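Pantothenate kinase (Coxiella burnetii, PDB 3TQC) catalyses the ATP-dependent phosphorylation of (R)-pantothenate to (R)-4'-phosphopantothenate, the first step of coenzyme A biosynthesis. Local coordinates at residues 106-111 and 231-236; 303-306 and 312-315; 206-211 and 225-230; 235-240 and 285-290. All blocks are in the same frame, centred on the assembly; numbering follows the deposited sequence.

Overall arrangement
From the N-terminal side, contact 1 is the first to open: residues 106-111, on the helix that follows the P-loop, return to residues 231-236, on and just after strand 229-234 of the central sheet, and so close a loop of 119 residues. Contact 3 is nested inside that loop, fastening the turn at 206-211 to the start of the same strand. Contact 4 begins where contact 1 ends, sharing Ala235 and Gln236, and joins helix 237-253 to helix 271-294. Contact 2 comes last, a short hairpin between strands 303-307 and 313-319. The backbone of strand 303-307 pairs with strand 229-234, which ties contact 2 to contacts 1 and 3 within one mixed sheet.

Contact 1. Residues 106-111 and 231-236. With ADP (adenosine-5'-diphosphate), chain D.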
# COMPACT_ATOMS: atom_id res chain seq x y z
N SER B 106 -18.58 -8.59 -7.17
CA SER B 106 -18.55 -9.77 -8.03
C SER B 106 -19.05 -9.44 -9.44
O SER B 106 -18.50 -9.90 -10.44
CB SER B 106 -19.43 -10.88 -7.44
OG SER B 106 -20.02 -11.63 -8.47
N THR B 107 -20.08 -8.63 -9.53
CA THR B 107 -20.55 -8.15 -10.82
C THR B 107 -19.48 -7.30 -11.51
O THR B 107 -19.23 -7.45 -12.70
CB THR B 107 -21.84 -7.35 -10.66
OG1 THR B 107 -22.81 -8.14 -9.94
CG2 THR B 107 -22.39 -6.93 -12.02
N THR B 108 -18.83 -6.43 -10.75
CA THR B 108 -17.82 -5.52 -11.30
C THR B 108 -16.61 -6.31 -11.81
O THR B 108 -16.10 -6.04 -12.91
CB THR B 108 -17.38 -4.46 -10.26
OG1 THR B 108 -18.52 -3.80 -9.75
CG2 THR B 108 -16.48 -3.40 -10.87
N SER B 109 -16.18 -7.29 -11.03
CA SER B 109 -15.01 -8.06 -11.39
C SER B 109 -15.25 -8.89 -12.66
O SER B 109 -14.37 -9.03 -13.48
CB SER B 109 -14.58 -8.97 -10.23
OG SER B 109 -15.36 -10.15 -10.22
N ARG B 110 -16.46 -9.43 -12.82
CA ARG B 110 -16.75 -10.20 -14.02
C ARG B 110 -16.81 -9.30 -15.26
O ARG B 110 -16.39 -9.70 -16.34
CB ARG B 110 -18.03 -11.02 -13.85
CG ARG B 110 -17.85 -12.15 -12.82
CD ARG B 110 -19.15 -12.89 -12.49
NE ARG B 110 -19.16 -13.35 -11.09
CZ ARG B 110 -20.03 -14.21 -10.57
NH1 ARG B 110 -21.01 -14.74 -11.32
NH2 ARG B 110 -19.93 -14.55 -9.29
N VAL B 111 -17.33 -8.09 -15.09
CA VAL B 111 -17.42 -7.19 -16.23
C VAL B 111 -16.03 -6.75 -16.66
O VAL B 111 -15.70 -6.78 -17.86
CB VAL B 111 -18.26 -5.97 -15.91
CG1 VAL B 111 -18.11 -4.92 -17.03
CG2 VAL B 111 -19.70 -6.40 -15.73
N LEU B 231 -9.98 -0.81 -6.52
CA LEU B 231 -11.25 -0.12 -6.69
C LEU B 231 -12.04 -0.38 -5.44
O LEU B 231 -12.03 -1.49 -4.93
CB LEU B 231 -12.05 -0.71 -7.85
CG LEU B 231 -11.68 -0.49 -9.31
CD1 LEU B 231 -10.46 -1.31 -9.70
CD2 LEU B 231 -12.87 -0.88 -10.17
N PHE B 232 -12.76 0.62 -4.96
CA PHE B 232 -13.72 0.40 -3.90
C PHE B 232 -15.08 0.75 -4.49
O PHE B 232 -15.24 1.82 -5.05
CB PHE B 232 -13.40 1.24 -2.68
CG PHE B 232 -14.30 0.98 -1.49
CD1 PHE B 232 -13.86 0.20 -0.43
CD2 PHE B 232 -15.56 1.54 -1.42
CE1 PHE B 232 -14.66 -0.02 0.66
CE2 PHE B 232 -16.37 1.33 -0.33
CZ PHE B 232 -15.92 0.53 0.71
N VAL B 233 -16.03 -0.18 -4.41
CA VAL B 233 -17.40 0.08 -4.86
C VAL B 233 -18.22 0.52 -3.63
O VAL B 233 -18.26 -0.18 -2.62
CB VAL B 233 -18.01 -1.15 -5.53
CG1 VAL B 233 -19.44 -0.84 -6.01
CG2 VAL B 233 -17.10 -1.61 -6.69
N ASP B 234 -18.86 1.69 -3.73
CA ASP B 234 -19.46 2.38 -2.59
C ASP B 234 -20.91 2.71 -2.90
O ASP B 234 -21.27 2.96 -4.05
CB ASP B 234 -18.68 3.68 -2.30
CG ASP B 234 -19.09 4.36 -0.97
OD1 ASP B 234 -19.26 3.69 0.08
OD2 ASP B 234 -19.22 5.61 -0.98
N ALA B 235 -21.72 2.74 -1.87
CA ALA B 235 -23.09 3.20 -2.00
C ALA B 235 -23.61 3.42 -0.60
O ALA B 235 -23.01 2.95 0.37
CB ALA B 235 -23.94 2.18 -2.76
N GLN B 236 -24.72 4.15 -0.49
CA GLN B 236 -25.33 4.36 0.80
C GLN B 236 -25.69 3.02 1.41
O GLN B 236 -26.12 2.11 0.70
CB GLN B 236 -26.57 5.26 0.69
CG GLN B 236 -26.25 6.73 0.42
CD GLN B 236 -27.27 7.69 1.03
OE1 GLN B 236 -27.81 8.58 0.35
NE2 GLN B 236 -27.55 7.51 2.33
PB ADP D . -21.08 -8.52 -4.13
O1B ADP D . -20.26 -9.36 -5.05
O2B ADP D . -20.38 -7.25 -3.69
O3B ADP D . -21.71 -9.25 -2.97
PA ADP D . -22.86 -8.67 -6.33
O1A ADP D . -21.81 -8.36 -7.37
O2A ADP D . -23.31 -10.07 -6.08
O3A ADP D . -22.38 -8.04 -4.93
O5' ADP D . -24.16 -7.82 -6.65
C5' ADP D . -25.12 -7.54 -5.65
C4' ADP D . -26.50 -7.47 -6.29
O4' ADP D . -26.62 -6.29 -7.08
C3' ADP D . -26.75 -8.63 -7.23
O3' ADP D . -28.13 -9.00 -7.13
C2' ADP D . -26.43 -8.10 -8.61
O2' ADP D . -27.25 -8.69 -9.60
C1' ADP D . -26.72 -6.62 -8.47
N9 ADP D . -25.80 -5.74 -9.21
C8 ADP D . -24.48 -5.62 -8.97
N7 ADP D . -23.93 -4.71 -9.81
C5 ADP D . -24.91 -4.26 -10.59
C6 ADP D . -24.98 -3.27 -11.67
N6 ADP D . -23.84 -2.64 -12.05
N1 ADP D . -26.18 -3.06 -12.23
C2 ADP D . -27.30 -3.72 -11.84
N3 ADP D . -27.30 -4.63 -10.85
C4 ADP D . -26.14 -4.93 -10.20
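Thr108, with chi1 at -53°, sets OG1 beside its own backbone N, and Val233, with chi1 at -179°, likewise places CG2 next to its N; these two branches then meet, OG1 of Thr108 lying 4.0 Å from CG2 of Val233. The two side chains run past one another, not end to end. The other branch of Thr108, CG2, lies 4.5 Å from CD2 of Leu231, two residues back along the strand, a loose touch. The hydroxyl of Thr108 is hydrogen-bonded to Gly104 O, so its meeting with the valine methyl is van der Waals packing around an already satisfied polar atom, while Tyr59 and Leu62 of helix 52-84 pack on Thr108 and Leu231 respectively. This is the P-loop kinase core: the helix after the Walker A loop lies against a sheet in which strand 229-234 pairs with strand 93-99. The two residues just before Thr108, at the start of the same helix, grip ADP. Ser106 N donates to O1B of the beta phosphate at 2.8 Å with an N-H...O angle of 155°. O1A of the alpha phosphate takes two bonds from one residue, at 2.8 Å from Thr107 N and 2.8 Å from Thr107 OG1, while CG2 of Thr107 lies 3.5 Å from N7 of the adenine. Lys105 NZ, Arg247 NH1 and the amides of Ala102 and Gly104 also bind the nucleotide. Thr108, its hydroxyl tied down, thus packs beside a helix start whose amides, and probably its dipole, favour negative phosphate oxygens.

Contact 2. Residues 303-306 and 312-315; sequences LILE and SIQK
Glu306 and Lys315 meet through backbone and side chain alike. Glu306 N donates to Lys315 O at 2.8 Å, with an N-H...O angle of 159°. The carbonyl of Glu306 answers with two acceptor bonds: a firm one from Gln314 N at 2.9 Å, nearly head-on to the oxygen, and a weak one from Lys315 N at 3.4 Å. Two residues facing one make a classic beta bulge in the hairpin of strands 303-307 and 313-319. On one face the side chains of Glu306 and Lys315 run side by side in the same direction; the lysine bends at chi3 (-50°), leaving its CE 3.6 Å from OE2 of Glu306 and its NZ 4.1 Å from that oxygen, beyond a salt bridge. On the other face CD1 of Ile313 packs 3.9 Å from CB of Leu305. Farther out, Ile58 and Tyr59 of helix 52-84 touch Ile313, whose backbone N is bound by Glu54 and whose O is bound by Arg21. Leu305 in turn pairs through its backbone with Phe232 and Asp234. Three backbone bonds, one weak, converge on the N and O of Glu306, so peptide groups mainly fix the bulge; the Glu-Lys pair probably adds a modest attraction.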
# COMPACT_ATOMS: atom_id res chain seq x y z
N LEU B 303 -9.26 3.96 -6.68
CA LEU B 303 -10.43 4.35 -7.43
C LEU B 303 -11.67 4.00 -6.63
O LEU B 303 -11.80 2.89 -6.12
CB LEU B 303 -10.43 3.61 -8.77
CG LEU B 303 -11.42 4.02 -9.85
CD1 LEU B 303 -10.82 3.70 -11.21
CD2 LEU B 303 -12.73 3.30 -9.67
N ILE B 304 -12.58 4.95 -6.49
CA ILE B 304 -13.83 4.66 -5.83
C ILE B 304 -14.94 4.87 -6.83
O ILE B 304 -15.03 5.92 -7.44
CB ILE B 304 -14.04 5.53 -4.59
CG1 ILE B 304 -12.91 5.26 -3.58
CG2 ILE B 304 -15.39 5.25 -3.95
CD1 ILE B 304 -12.76 6.33 -2.55
N LEU B 305 -15.75 3.84 -7.01
CA LEU B 305 -16.92 3.91 -7.86
C LEU B 305 -18.08 4.08 -6.91
O LEU B 305 -18.27 3.25 -6.02
CB LEU B 305 -17.12 2.64 -8.65
CG LEU B 305 -16.03 2.23 -9.63
CD1 LEU B 305 -16.37 0.85 -10.20
CD2 LEU B 305 -15.93 3.26 -10.72
N GLU B 306 -18.82 5.15 -7.09
CA GLU B 306 -19.93 5.47 -6.22
C GLU B 306 -21.23 5.22 -6.99
O GLU B 306 -21.47 5.82 -8.03
CB GLU B 306 -19.82 6.93 -5.74
CG GLU B 306 -20.83 7.32 -4.68
CD GLU B 306 -20.68 8.77 -4.22
OE1 GLU B 306 -19.62 9.14 -3.67
OE2 GLU B 306 -21.64 9.54 -4.41
N SER B 312 -26.30 2.51 -11.11
CA SER B 312 -25.55 3.30 -12.06
C SER B 312 -24.45 4.04 -11.31
O SER B 312 -24.63 4.46 -10.17
CB SER B 312 -26.48 4.24 -12.84
OG SER B 312 -27.11 5.17 -12.00
N ILE B 313 -23.27 4.14 -11.93
CA ILE B 313 -22.18 4.87 -11.34
C ILE B 313 -22.47 6.35 -11.51
O ILE B 313 -22.71 6.80 -12.62
CB ILE B 313 -20.83 4.52 -11.99
CG1 ILE B 313 -20.51 3.04 -11.78
CG2 ILE B 313 -19.70 5.37 -11.39
CD1 ILE B 313 -20.59 2.62 -10.34
N GLN B 314 -22.46 7.08 -10.40
CA GLN B 314 -22.72 8.51 -10.40
C GLN B 314 -21.49 9.33 -10.09
O GLN B 314 -21.44 10.52 -10.41
CB GLN B 314 -23.84 8.86 -9.42
CG GLN B 314 -25.24 8.34 -9.83
CD GLN B 314 -25.65 8.64 -11.29
OE1 GLN B 314 -26.06 7.73 -12.04
NE2 GLN B 314 -25.53 9.91 -11.71
N LYS B 315 -20.49 8.72 -9.47
CA LYS B 315 -19.26 9.42 -9.18
C LYS B 315 -18.09 8.45 -9.22
O LYS B 315 -18.20 7.31 -8.73
CB LYS B 315 -19.38 10.07 -7.80
CG LYS B 315 -18.55 11.33 -7.60
CD LYS B 315 -19.04 12.15 -6.38
CE LYS B 315 -20.58 12.43 -6.35
NZ LYS B 315 -21.01 13.45 -5.32

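Contact 3. Residues 206-211 and 225-230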
# COMPACT_ATOMS: atom_id res chain seq x y z
N ASN B 206 -12.41 -7.84 2.30
CA ASN B 206 -11.35 -7.60 3.28
C ASN B 206 -10.01 -7.18 2.70
O ASN B 206 -9.02 -7.19 3.41
CB ASN B 206 -11.12 -8.87 4.09
CG ASN B 206 -10.79 -10.09 3.22
OD1 ASN B 206 -11.15 -10.13 2.05
ND2 ASN B 206 -10.12 -11.09 3.80
N ILE B 207 -9.97 -6.83 1.42
CA ILE B 207 -8.68 -6.70 0.74
C ILE B 207 -7.91 -5.45 1.11
O ILE B 207 -6.72 -5.37 0.82
CB ILE B 207 -8.81 -6.76 -0.78
CG1 ILE B 207 -9.75 -5.66 -1.28
CG2 ILE B 207 -9.25 -8.13 -1.20
CD1 ILE B 207 -9.52 -5.30 -2.74
N LEU B 208 -8.59 -4.48 1.72
CA LEU B 208 -7.97 -3.23 2.12
C LEU B 208 -7.62 -3.20 3.62
O LEU B 208 -7.08 -2.22 4.12
CB LEU B 208 -8.92 -2.08 1.79
CG LEU B 208 -9.28 -2.01 0.32
CD1 LEU B 208 -10.12 -0.80 -0.02
CD2 LEU B 208 -8.01 -2.02 -0.51
N GLN B 209 -7.93 -4.29 4.31
CA GLN B 209 -7.69 -4.39 5.73
C GLN B 209 -6.25 -4.75 6.03
O GLN B 209 -5.46 -5.02 5.13
CB GLN B 209 -8.60 -5.44 6.33
CG GLN B 209 -10.07 -5.13 6.20
CD GLN B 209 -10.95 -6.30 6.64
OE1 GLN B 209 -10.45 -7.29 7.19
NE2 GLN B 209 -12.24 -6.18 6.40
N THR B 210 -5.92 -4.75 7.31
CA THR B 210 -4.63 -5.19 7.79
C THR B 210 -4.81 -6.47 8.58
O THR B 210 -5.93 -6.81 8.97
CB THR B 210 -4.02 -4.14 8.72
OG1 THR B 210 -4.97 -3.81 9.73
CG2 THR B 210 -3.65 -2.88 7.94
N GLY B 211 -3.70 -7.16 8.83
CA GLY B 211 -3.72 -8.38 9.63
C GLY B 211 -3.74 -8.07 11.12
O GLY B 211 -3.50 -6.92 11.54
N ASP B 225 -0.29 -5.25 -0.11
CA ASP B 225 1.11 -5.34 -0.51
C ASP B 225 1.32 -6.27 -1.70
O ASP B 225 2.40 -6.28 -2.30
CB ASP B 225 1.99 -5.74 0.67
CG ASP B 225 1.95 -4.70 1.79
OD1 ASP B 225 1.73 -5.08 2.95
OD2 ASP B 225 2.13 -3.51 1.52
N PHE B 226 0.27 -7.01 -2.08
CA PHE B 226 0.34 -7.90 -3.23
C PHE B 226 -0.50 -7.46 -4.41
O PHE B 226 -0.58 -8.17 -5.43
CB PHE B 226 -0.05 -9.30 -2.82
CG PHE B 226 0.91 -9.91 -1.89
CD1 PHE B 226 0.62 -10.01 -0.55
CD2 PHE B 226 2.14 -10.32 -2.35
CE1 PHE B 226 1.53 -10.56 0.32
CE2 PHE B 226 3.06 -10.86 -1.49
CZ PHE B 226 2.75 -10.98 -0.15
N PHE B 227 -1.10 -6.29 -4.32
CA PHE B 227 -1.78 -5.76 -5.48
C PHE B 227 -1.28 -4.39 -5.86
O PHE B 227 -0.60 -3.70 -5.10
CB PHE B 227 -3.32 -5.87 -5.36
CG PHE B 227 -3.95 -5.05 -4.27
CD1 PHE B 227 -3.78 -3.67 -4.19
CD2 PHE B 227 -4.82 -5.65 -3.37
CE1 PHE B 227 -4.44 -2.90 -3.21
CE2 PHE B 227 -5.46 -4.90 -2.37
CZ PHE B 227 -5.28 -3.52 -2.30
N ASP B 228 -1.63 -4.00 -7.08
CA ASP B 228 -1.09 -2.81 -7.71
C ASP B 228 -2.06 -1.63 -7.74
O ASP B 228 -1.67 -0.47 -7.80
CB ASP B 228 -0.69 -3.19 -9.13
CG ASP B 228 0.34 -4.28 -9.14
OD1 ASP B 228 1.53 -3.91 -8.98
OD2 ASP B 228 -0.01 -5.48 -9.28
N PHE B 229 -3.35 -1.95 -7.70
CA PHE B 229 -4.39 -0.97 -7.90
C PHE B 229 -5.63 -1.52 -7.22
O PHE B 229 -5.86 -2.72 -7.24
CB PHE B 229 -4.65 -0.84 -9.38
CG PHE B 229 -5.51 0.33 -9.76
CD1 PHE B 229 -4.94 1.49 -10.25
CD2 PHE B 229 -6.88 0.25 -9.66
CE1 PHE B 229 -5.75 2.58 -10.61
CE2 PHE B 229 -7.69 1.32 -10.01
CZ PHE B 229 -7.13 2.48 -10.48
N SER B 230 -6.43 -0.65 -6.62
CA SER B 230 -7.67 -1.11 -6.01
C SER B 230 -8.81 -0.19 -6.32
O SER B 230 -8.64 1.02 -6.39
CB SER B 230 -7.51 -1.23 -4.50
OG SER B 230 -7.07 -0.00 -3.99
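Ile207 and Leu208, the central residues of a type I beta turn from Asn206 to Gln209, rest against Phe227 just ahead of strand 229-234 in the P-loop kinase core. The tight part is the far edge of the phenyl ring. With chi1 at 65°, CG of Phe227 lies between its own N and carbonyl carbon, and the ring is sent in toward the turn. Both aliphatic side chains run roughly perpendicular to the phenylalanine: CD2 of Leu208 comes to 3.6 Å from CZ, and CD1 of Ile207 lies 4.1 Å from CE2. The carbonyl O of Ile207 also meets the rim of the ring near its plane, 3.5 Å from CE2, where the slightly positive C-H edge should suit it. Ile94 and Ala98 of strand 93-99 back this packing, touching Phe227 and Ile207 respectively. The looser side lies toward the partly exposed Thr210 and Asp225, where the second subunit comes in. Asp225 OD1 forms a salt bridge to Arg300 of that subunit and Thr210 packs on its Phe222, whereas Arg300 of the same chain bonds to Leu208 O, holding the turn from its backbone. Deeper in, the hydroxyl of Ser230 is hydrogen-bonded to Gln302, while CB of Ser230 meets CD2 of Leu208 at 4.1 Å.

Contact 4. Residues 235-240 and 285-290; sequences AQAQVI and INKVNL
Ile240 and Leu290 meet tip to tip where two helices of the P-loop kinase fold, 237-253 and 271-294, pack together beside the nucleotide-binding loop. Leucine CG stands anti to the backbone N (chi1 173°), which carries the branch across the gap between helices; the isoleucine extends its CG1 arm through chi2 at 165° to meet it. The two ends, CD1 of Ile240 and CD2 of Leu290, are 4.1 Å apart. One turn earlier Ala237, with a single methyl, lets the backbones approach to 7.4 Å between its CA and that of Lys287. Its CB lies 4.2 Å from CD of Lys287 and 4.5 Å from CD2 of Leu290, so the one methyl touches both side chains. The lysine starts out extended and then turns at chi3 (97°); the touch comes from its aliphatic middle and not from its ammonium end. Trp282, earlier on helix 271-294, touches both Ile240 and Lys287, and Ser100 of the nucleotide-binding loop touches Ile240. The first helix starts just after Gln236, its N-cap residue, whose carbonyl O accepts the backbone N-H of Ile240 at 3.0 Å.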
# COMPACT_ATOMS: atom_id res chain seq x y z
N ALA B 235 -21.72 2.74 -1.87
CA ALA B 235 -23.09 3.20 -2.00
C ALA B 235 -23.61 3.42 -0.60
O ALA B 235 -23.01 2.95 0.37
CB ALA B 235 -23.94 2.18 -2.76
N GLN B 236 -24.72 4.15 -0.49
CA GLN B 236 -25.33 4.36 0.80
C GLN B 236 -25.69 3.02 1.41
O GLN B 236 -26.12 2.11 0.70
CB GLN B 236 -26.57 5.26 0.69
CG GLN B 236 -26.25 6.73 0.42
CD GLN B 236 -27.27 7.69 1.03
OE1 GLN B 236 -27.81 8.58 0.35
NE2 GLN B 236 -27.55 7.51 2.33
N ALA B 237 -25.46 2.88 2.71
CA ALA B 237 -25.83 1.70 3.48
C ALA B 237 -27.30 1.28 3.25
O ALA B 237 -27.56 0.10 3.04
CB ALA B 237 -25.56 1.93 4.99
N GLN B 238 -28.23 2.22 3.29
CA GLN B 238 -29.66 1.89 3.08
C GLN B 238 -29.86 1.28 1.69
O GLN B 238 -30.67 0.37 1.51
CB GLN B 238 -30.58 3.12 3.18
CG GLN B 238 -30.46 3.97 4.44
CD GLN B 238 -31.17 3.38 5.64
OE1 GLN B 238 -30.61 2.53 6.35
NE2 GLN B 238 -32.40 3.82 5.89
N VAL B 239 -29.11 1.79 0.72
CA VAL B 239 -29.21 1.31 -0.65
C VAL B 239 -28.68 -0.12 -0.78
O VAL B 239 -29.35 -0.97 -1.38
CB VAL B 239 -28.49 2.28 -1.63
CG1 VAL B 239 -28.20 1.61 -2.98
CG2 VAL B 239 -29.34 3.54 -1.79
N ILE B 240 -27.53 -0.39 -0.18
CA ILE B 240 -26.95 -1.73 -0.22
C ILE B 240 -27.90 -2.71 0.48
O ILE B 240 -28.14 -3.80 -0.02
CB ILE B 240 -25.56 -1.81 0.43
CG1 ILE B 240 -24.60 -0.76 -0.16
CG2 ILE B 240 -24.93 -3.20 0.21
CD1 ILE B 240 -23.37 -0.54 0.65
N ILE B 285 -25.24 -8.27 11.06
CA ILE B 285 -24.04 -8.88 10.55
C ILE B 285 -23.38 -8.01 9.48
O ILE B 285 -22.38 -7.35 9.74
CB ILE B 285 -24.32 -10.29 10.03
CG1 ILE B 285 -24.88 -11.17 11.16
CG2 ILE B 285 -23.04 -10.90 9.43
CD1 ILE B 285 -25.22 -12.58 10.71
N ASN B 286 -23.94 -8.00 8.27
CA ASN B 286 -23.25 -7.36 7.15
C ASN B 286 -22.98 -5.86 7.31
O ASN B 286 -21.89 -5.39 6.96
CB ASN B 286 -23.99 -7.64 5.84
CG ASN B 286 -23.98 -9.12 5.48
OD1 ASN B 286 -22.95 -9.78 5.57
ND2 ASN B 286 -25.13 -9.64 5.09
N LYS B 287 -23.94 -5.12 7.85
CA LYS B 287 -23.78 -3.69 8.04
C LYS B 287 -22.75 -3.35 9.12
O LYS B 287 -22.09 -2.31 9.04
CB LYS B 287 -25.10 -3.01 8.37
CG LYS B 287 -24.95 -1.49 8.50
CD LYS B 287 -26.24 -0.75 8.20
CE LYS B 287 -27.00 -0.41 9.43
NZ LYS B 287 -26.26 0.62 10.20
N VAL B 288 -22.64 -4.19 10.13
CA VAL B 288 -21.65 -4.01 11.16
C VAL B 288 -20.28 -4.27 10.54
O VAL B 288 -19.33 -3.56 10.82
CB VAL B 288 -21.89 -4.96 12.36
CG1 VAL B 288 -20.73 -4.89 13.36
CG2 VAL B 288 -23.21 -4.61 13.04
N ASN B 289 -20.20 -5.27 9.68
CA ASN B 289 -18.98 -5.57 8.96
C ASN B 289 -18.58 -4.37 8.11
O ASN B 289 -17.45 -3.89 8.16
CB ASN B 289 -19.17 -6.82 8.09
CG ASN B 289 -17.86 -7.42 7.62
OD1 ASN B 289 -16.79 -7.11 8.15
ND2 ASN B 289 -17.93 -8.29 6.62
N LEU B 290 -19.54 -3.87 7.33
CA LEU B 290 -19.31 -2.68 6.53
C LEU B 290 -18.77 -1.54 7.39
O LEU B 290 -17.73 -0.97 7.07
CB LEU B 290 -20.60 -2.27 5.83
CG LEU B 290 -20.63 -0.96 5.06
CD1 LEU B 290 -19.60 -0.95 3.95
CD2 LEU B 290 -22.03 -0.79 4.51